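Local coordinates for protein 2-oxo-1,2-dihydroquinoline 8-monooxygenase, oxygenase component (PDB 1Z02) that probably hydroxylates 2-oxo-1,2-dihydroquinoline at carbon 8, as the oxygenase component of a Rieske-type monooxygenase that carries a [2Fe-2S] cluster and a mononuclear iron, at residues Ser423-Phe426 / Lys427-Asp431; Thr111-Leu114 / Glu115-Lys118; Thr390-Ser393 / Pro394-Arg398. All coordinates share one frame; numbering follows the deposited sequence.

Contact 1 (Ser423-Phe426 / Lys427-Asp431); sequences SLIF and KQTAD
Ile425 and Thr429, one helical turn apart, share the carbonyl oxygen of Ile425 as their meeting point. Thr429 OG1 lies beside its own backbone N (chi1 -49°), a rotation that turns the hydroxyl back along the helix and lets it donate to Ile425 O at 2.6 Å. The amide Thr429 N reaches the same Ile425 O at 2.9 Å. The two donors arrive from opposite faces of the carbonyl plane, the hydroxyl 37° out of it, so one acceptor is gripped twice without the donors competing for one position. The methyl Ile425 CG2 lies 3.9 Å from Thr429 OG1, where the two side chains cross at a slant. The next backbone bond runs from Ala430 N to Phe426 O at 2.8 Å.

The other side of the helix is more open. There the exposed Gln428 keeps its chain extended beyond CG, whose methylene lies 3.1 Å from Leu424 O. The nearly straight amide bond from Gln428 N to Leu424 O (N-H...O angle 167°) occupies this carbonyl as well. A water then donates to both Leu424 O, at 3.1 Å, and Gln428 OE1, at 3.0 Å, linking side chain to backbone by solvent where the buried face uses a direct hydroxyl bond.

What covers the tight face comes from the other chains. The Phe426 ring meets Phe426 of the second subunit and, edge-to-face, Phe426 of the third, and Thr429 packs on Thr429 of both. Lys427, its chain extended, carries NZ to a salt bridge with Glu370 of the second subunit. This pattern, a short C-terminal alpha-helix presenting the same residues to both of its copies, is that of a helix gathered around the axis of a homotrimer.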
# COMPACT_ATOMS: atom_id res chain seq x y z
N SER A 423 -4.66 3.56 6.04
CA SER A 423 -5.90 3.41 5.29
C SER A 423 -6.21 4.67 4.50
O SER A 423 -6.96 4.63 3.52
CB SER A 423 -7.06 3.09 6.24
OG SER A 423 -7.28 4.15 7.15
N LEU A 424 -5.64 5.79 4.93
CA LEU A 424 -5.83 7.05 4.22
C LEU A 424 -5.08 7.02 2.89
O LEU A 424 -5.59 7.48 1.86
CB LEU A 424 -5.31 8.24 5.03
CG LEU A 424 -6.27 8.86 6.05
CD1 LEU A 424 -5.52 9.89 6.89
CD2 LEU A 424 -7.44 9.49 5.31
N ILE A 425 -3.86 6.50 2.92
CA ILE A 425 -3.06 6.41 1.71
C ILE A 425 -3.71 5.42 0.75
O ILE A 425 -3.73 5.67 -0.45
CB ILE A 425 -1.61 6.01 2.02
CG1 ILE A 425 -0.91 7.19 2.70
CG2 ILE A 425 -0.87 5.62 0.75
CD1 ILE A 425 0.48 6.90 3.22
N PHE A 426 -4.25 4.31 1.26
CA PHE A 426 -4.92 3.35 0.38
C PHE A 426 -6.21 3.94 -0.20
O PHE A 426 -6.60 3.63 -1.33
CB PHE A 426 -5.22 2.03 1.10
CG PHE A 426 -4.04 1.11 1.21
CD1 PHE A 426 -3.36 0.94 2.42
CD2 PHE A 426 -3.58 0.41 0.08
CE1 PHE A 426 -2.25 0.10 2.50
CE2 PHE A 426 -2.47 -0.43 0.15
CZ PHE A 426 -1.80 -0.59 1.36
N LYS A 427 -6.87 4.78 0.58
CA LYS A 427 -8.09 5.43 0.09
C LYS A 427 -7.71 6.33 -1.09
O LYS A 427 -8.33 6.28 -2.15
CB LYS A 427 -8.72 6.31 1.18
CG LYS A 427 -9.89 7.16 0.69
CD LYS A 427 -10.18 8.33 1.61
CE LYS A 427 -11.37 9.13 1.09
NZ LYS A 427 -11.77 10.30 1.95
N GLN A 428 -6.69 7.16 -0.89
CA GLN A 428 -6.24 8.07 -1.92
C GLN A 428 -5.78 7.32 -3.16
O GLN A 428 -6.09 7.73 -4.28
CB GLN A 428 -5.08 8.92 -1.39
CG GLN A 428 -5.45 9.78 -0.21
CD GLN A 428 -4.28 10.60 0.31
OE1 GLN A 428 -4.42 11.37 1.27
NE2 GLN A 428 -3.12 10.44 -0.32
N THR A 429 -5.03 6.24 -2.95
CA THR A 429 -4.52 5.44 -4.06
C THR A 429 -5.67 4.81 -4.82
O THR A 429 -5.65 4.77 -6.05
CB THR A 429 -3.60 4.33 -3.55
OG1 THR A 429 -2.65 4.90 -2.64
CG2 THR A 429 -2.85 3.68 -4.70
N ALA A 430 -6.66 4.32 -4.09
CA ALA A 430 -7.83 3.71 -4.71
C ALA A 430 -8.55 4.72 -5.59
O ALA A 430 -9.12 4.38 -6.62
CB ALA A 430 -8.78 3.20 -3.64
N ASP A 431 -8.53 5.98 -5.15
CA ASP A 431 -9.16 7.08 -5.89
C ASP A 431 -8.34 7.52 -7.08
O ASP A 431 -8.75 8.40 -7.83
CB ASP A 431 -9.40 8.27 -4.96
CG ASP A 431 -10.49 8.01 -3.94
OD1 ASP A 431 -10.69 8.88 -3.06
OD2 ASP A 431 -11.14 6.95 -3.99
O HOH W 1 -7.00 10.23 2.37

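Contact 2 (Thr111-Leu114 / Glu115-Lys118); sequences TFDL and ETGK
Asp113 and Thr116 are brought together by two side-chain rotations: Asp113 CG stands anti to its own amide nitrogen (chi1 -175°), and Thr116 OG1 sits between its backbone N and carbonyl carbon (chi1 65°). They meet inside a beta-hairpin of the Rieske domain, where residues 114-118 join strands 110-113 and 119-122. The first three of these residues have right-handed helical backbone angles; Gly117 has a positive phi and turns the chain back.

Asp113 OD2 accepts twice. The Thr116 hydroxyl comes to its anti lone pair, OG1 to OD2 being 3.1 Å, whereas Thr116 N approaches from 39° above the carboxylate plane. A water bridges the other oxygen, OD1, to Glu115 N. With an alanine here the carboxylate is gone, and Thr116 N and OG1 would probably be left without their common acceptor, the hydroxyl keeping just the weak bond from Lys118 N.

The backbone closes the loop through Asp113 N to Lys118 O at 2.9 Å and Gly117 N to Asp113 O at 2.7 Å. On the inner side, Phe112 presents its ring edge to Gly117 O, 3.6 Å from CD2; this ring also neighbours the cluster ligand Cys84. Thr116 OG1, besides donating to the carboxylate, accepts that weak bond from Lys118 N at 3.3 Å.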
# COMPACT_ATOMS: atom_id res chain seq x y z
N THR A 111 -4.44 29.64 17.30
CA THR A 111 -3.94 30.65 16.37
C THR A 111 -2.48 30.98 16.58
O THR A 111 -2.02 31.17 17.72
CB THR A 111 -4.79 31.93 16.49
OG1 THR A 111 -6.18 31.60 16.32
CG2 THR A 111 -4.40 32.92 15.42
N PHE A 112 -1.74 31.06 15.48
CA PHE A 112 -0.31 31.32 15.57
C PHE A 112 0.15 32.58 14.84
O PHE A 112 -0.41 32.95 13.80
CB PHE A 112 0.48 30.11 15.04
CG PHE A 112 -0.01 28.81 15.60
CD1 PHE A 112 -1.00 28.09 14.96
CD2 PHE A 112 0.49 28.33 16.81
CE1 PHE A 112 -1.50 26.91 15.50
CE2 PHE A 112 -0.00 27.16 17.37
CZ PHE A 112 -1.00 26.44 16.71
N ASP A 113 1.17 33.22 15.40
CA ASP A 113 1.73 34.43 14.82
C ASP A 113 2.62 34.04 13.65
O ASP A 113 3.52 33.21 13.79
CB ASP A 113 2.55 35.18 15.87
CG ASP A 113 3.06 36.49 15.36
OD1 ASP A 113 2.30 37.27 14.85
OD2 ASP A 113 4.24 36.77 15.44
N LEU A 114 2.37 34.62 12.48
CA LEU A 114 3.14 34.31 11.29
C LEU A 114 4.63 34.55 11.43
O LEU A 114 5.43 33.82 10.86
CB LEU A 114 2.62 35.12 10.10
CG LEU A 114 1.24 34.74 9.57
CD1 LEU A 114 0.84 35.72 8.48
CD2 LEU A 114 1.26 33.32 9.04
N GLU A 115 5.00 35.56 12.20
CA GLU A 115 6.40 35.90 12.38
C GLU A 115 7.18 35.02 13.35
O GLU A 115 8.25 34.54 13.02
CB GLU A 115 6.54 37.34 12.86
CG GLU A 115 7.97 37.75 13.08
CD GLU A 115 8.47 38.61 11.96
OE1 GLU A 115 7.90 39.69 11.78
OE2 GLU A 115 9.42 38.20 11.26
N THR A 116 6.64 34.86 14.55
CA THR A 116 7.32 34.10 15.58
C THR A 116 6.81 32.69 15.77
O THR A 116 7.48 31.87 16.38
CB THR A 116 7.21 34.84 16.94
OG1 THR A 116 5.83 34.88 17.36
CG2 THR A 116 7.72 36.26 16.80
N GLY A 117 5.60 32.44 15.28
CA GLY A 117 5.00 31.12 15.41
C GLY A 117 4.33 30.91 16.75
O GLY A 117 3.71 29.86 16.97
N LYS A 118 4.44 31.88 17.65
CA LYS A 118 3.84 31.77 18.98
C LYS A 118 2.33 31.60 18.97
O LYS A 118 1.63 32.15 18.11
CB LYS A 118 4.18 33.01 19.82
CG LYS A 118 3.66 32.92 21.26
CD LYS A 118 3.95 34.16 22.07
CE LYS A 118 3.09 35.33 21.64
NZ LYS A 118 3.29 36.53 22.53
O HOH W 2 3.35 38.23 12.78

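Contact 3 (Thr390-Ser393 / Pro394-Arg398); sequences TDIS and PITWR
Thr396 turns its hydroxyl back onto the carbonyl of Ile392, and OG1 lies only 2.5 Å from Ile392 O, nearly in line with the C=O bond. The rotation responsible places OG1 beside the backbone N of Thr396 (chi1 -60°). Thr396 N adds a second bond to Ile392 O, at 3.1 Å and from well above the carbonyl plane (44° out of it), so two donors of one residue hold a single oxygen. The side chains of Ile392 and Thr396 run side by side in the same direction, CG1 of Ile392 being 3.7 Å from the hydroxyl.

The neighbouring carbonyl, Asp391 O, receives Ile395 N at 3.1 Å in a nearly straight bond, and carbon atoms crowd close to it as well: Ile395 CG1 comes within 3.1 Å of Asp391 O, and Pro394 CD within 3.2 Å. All this is the first turn of helix 392-404, with Asp391 at the N-cap. Pro394, third in the helix, sits where a backbone N-H would have no acceptor one turn back within the helix, so its ring costs no helical bond.

The Asp391 side chain does not cap. Its CB and OD2 instead meet one corner of the proline, OD2 lying 3.8 Å from Pro394 CG, and its OD1 is hydrogen-bonded to Val388 N and to His86 NE2 of the third subunit, His86 being a [2Fe-2S] ligand. Farther along, Trp397 N hydrogen-bonds to Ser393 O, and its indole meets Phe217 edge-to-face and pairs NE1 with Tyr33 OH. Arg398 is anchored by salt bridges to Glu214 and Glu385.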
# COMPACT_ATOMS: atom_id res chain seq x y z
N THR A 390 34.58 6.30 -13.72
CA THR A 390 33.77 7.48 -13.99
C THR A 390 32.93 7.91 -12.79
O THR A 390 32.42 9.03 -12.74
CB THR A 390 32.82 7.25 -15.18
OG1 THR A 390 32.07 6.05 -14.96
CG2 THR A 390 33.59 7.12 -16.47
N ASP A 391 32.79 7.02 -11.82
CA ASP A 391 32.01 7.32 -10.63
C ASP A 391 32.77 8.18 -9.63
O ASP A 391 32.35 8.34 -8.49
CB ASP A 391 31.52 6.03 -9.99
CG ASP A 391 30.44 5.36 -10.82
OD1 ASP A 391 30.48 4.13 -11.01
OD2 ASP A 391 29.53 6.10 -11.28
N ILE A 392 33.89 8.73 -10.06
CA ILE A 392 34.65 9.59 -9.18
C ILE A 392 33.81 10.84 -8.92
O ILE A 392 34.01 11.54 -7.92
CB ILE A 392 35.99 10.02 -9.79
CG1 ILE A 392 36.68 10.99 -8.84
CG2 ILE A 392 35.77 10.67 -11.14
CD1 ILE A 392 38.12 10.77 -8.68
N SER A 393 32.89 11.13 -9.83
CA SER A 393 32.02 12.29 -9.70
C SER A 393 31.06 12.11 -8.53
O SER A 393 31.14 12.84 -7.54
CB SER A 393 31.19 12.50 -10.97
OG SER A 393 32.01 12.85 -12.06
N PRO A 394 30.15 11.12 -8.62
CA PRO A 394 29.23 10.94 -7.50
C PRO A 394 29.92 10.67 -6.16
O PRO A 394 29.47 11.15 -5.12
CB PRO A 394 28.32 9.79 -7.96
CG PRO A 394 29.19 9.02 -8.92
CD PRO A 394 29.93 10.10 -9.66
N ILE A 395 31.01 9.90 -6.18
CA ILE A 395 31.72 9.60 -4.94
C ILE A 395 32.24 10.89 -4.30
O ILE A 395 32.10 11.10 -3.09
CB ILE A 395 32.89 8.62 -5.20
CG1 ILE A 395 32.33 7.26 -5.63
CG2 ILE A 395 33.76 8.48 -3.94
CD1 ILE A 395 33.38 6.23 -6.00
N THR A 396 32.83 11.76 -5.11
CA THR A 396 33.35 13.02 -4.61
C THR A 396 32.22 13.84 -4.00
O THR A 396 32.42 14.53 -3.00
CB THR A 396 34.02 13.83 -5.72
OG1 THR A 396 35.10 13.07 -6.26
CG2 THR A 396 34.56 15.15 -5.17
N TRP A 397 31.04 13.77 -4.62
CA TRP A 397 29.89 14.51 -4.11
C TRP A 397 29.42 13.92 -2.79
O TRP A 397 29.13 14.66 -1.85
CB TRP A 397 28.77 14.52 -5.16
CG TRP A 397 27.37 14.55 -4.60
CD1 TRP A 397 26.46 13.53 -4.60
CD2 TRP A 397 26.73 15.65 -3.93
NE1 TRP A 397 25.30 13.92 -3.98
CE2 TRP A 397 25.44 15.22 -3.56
CE3 TRP A 397 27.13 16.96 -3.62
CZ2 TRP A 397 24.54 16.05 -2.88
CZ3 TRP A 397 26.24 17.78 -2.95
CH2 TRP A 397 24.95 17.32 -2.58
N ARG A 398 29.37 12.59 -2.71
CA ARG A 398 28.93 11.94 -1.48
C ARG A 398 29.85 12.29 -0.32
O ARG A 398 29.39 12.56 0.79
CB ARG A 398 28.88 10.42 -1.65
CG ARG A 398 27.82 9.94 -2.64
CD ARG A 398 27.73 8.44 -2.60
NE ARG A 398 26.95 7.90 -3.70
CZ ARG A 398 26.92 6.60 -4.02
NH1 ARG A 398 26.19 6.16 -5.03
NH2 ARG A 398 27.64 5.74 -3.31

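Overall arrangement
The three contacts follow one another along the chain as 2, 3, 1, and none touches another. Contacts 2 and 3 are farthest apart, centres about 43 Å from each other on opposite sides of the chain's centre. The Phe112 side chain of contact 2 is about 6 Å from the cluster. In contact 3 the Ser393 side chain is about 13 Å from the bound iron ion. In the trimer the cluster domain of another chain lies close: Asp391 of contact 3 is hydrogen-bonded to cluster ligand His86 of the third subunit, consistent with electron transfer between subunits, as in related Rieske oxygenases. Contact 1, away from both metal sites and about 33 and 39 Å from contacts 2 and 3 (centres), joins the three chains.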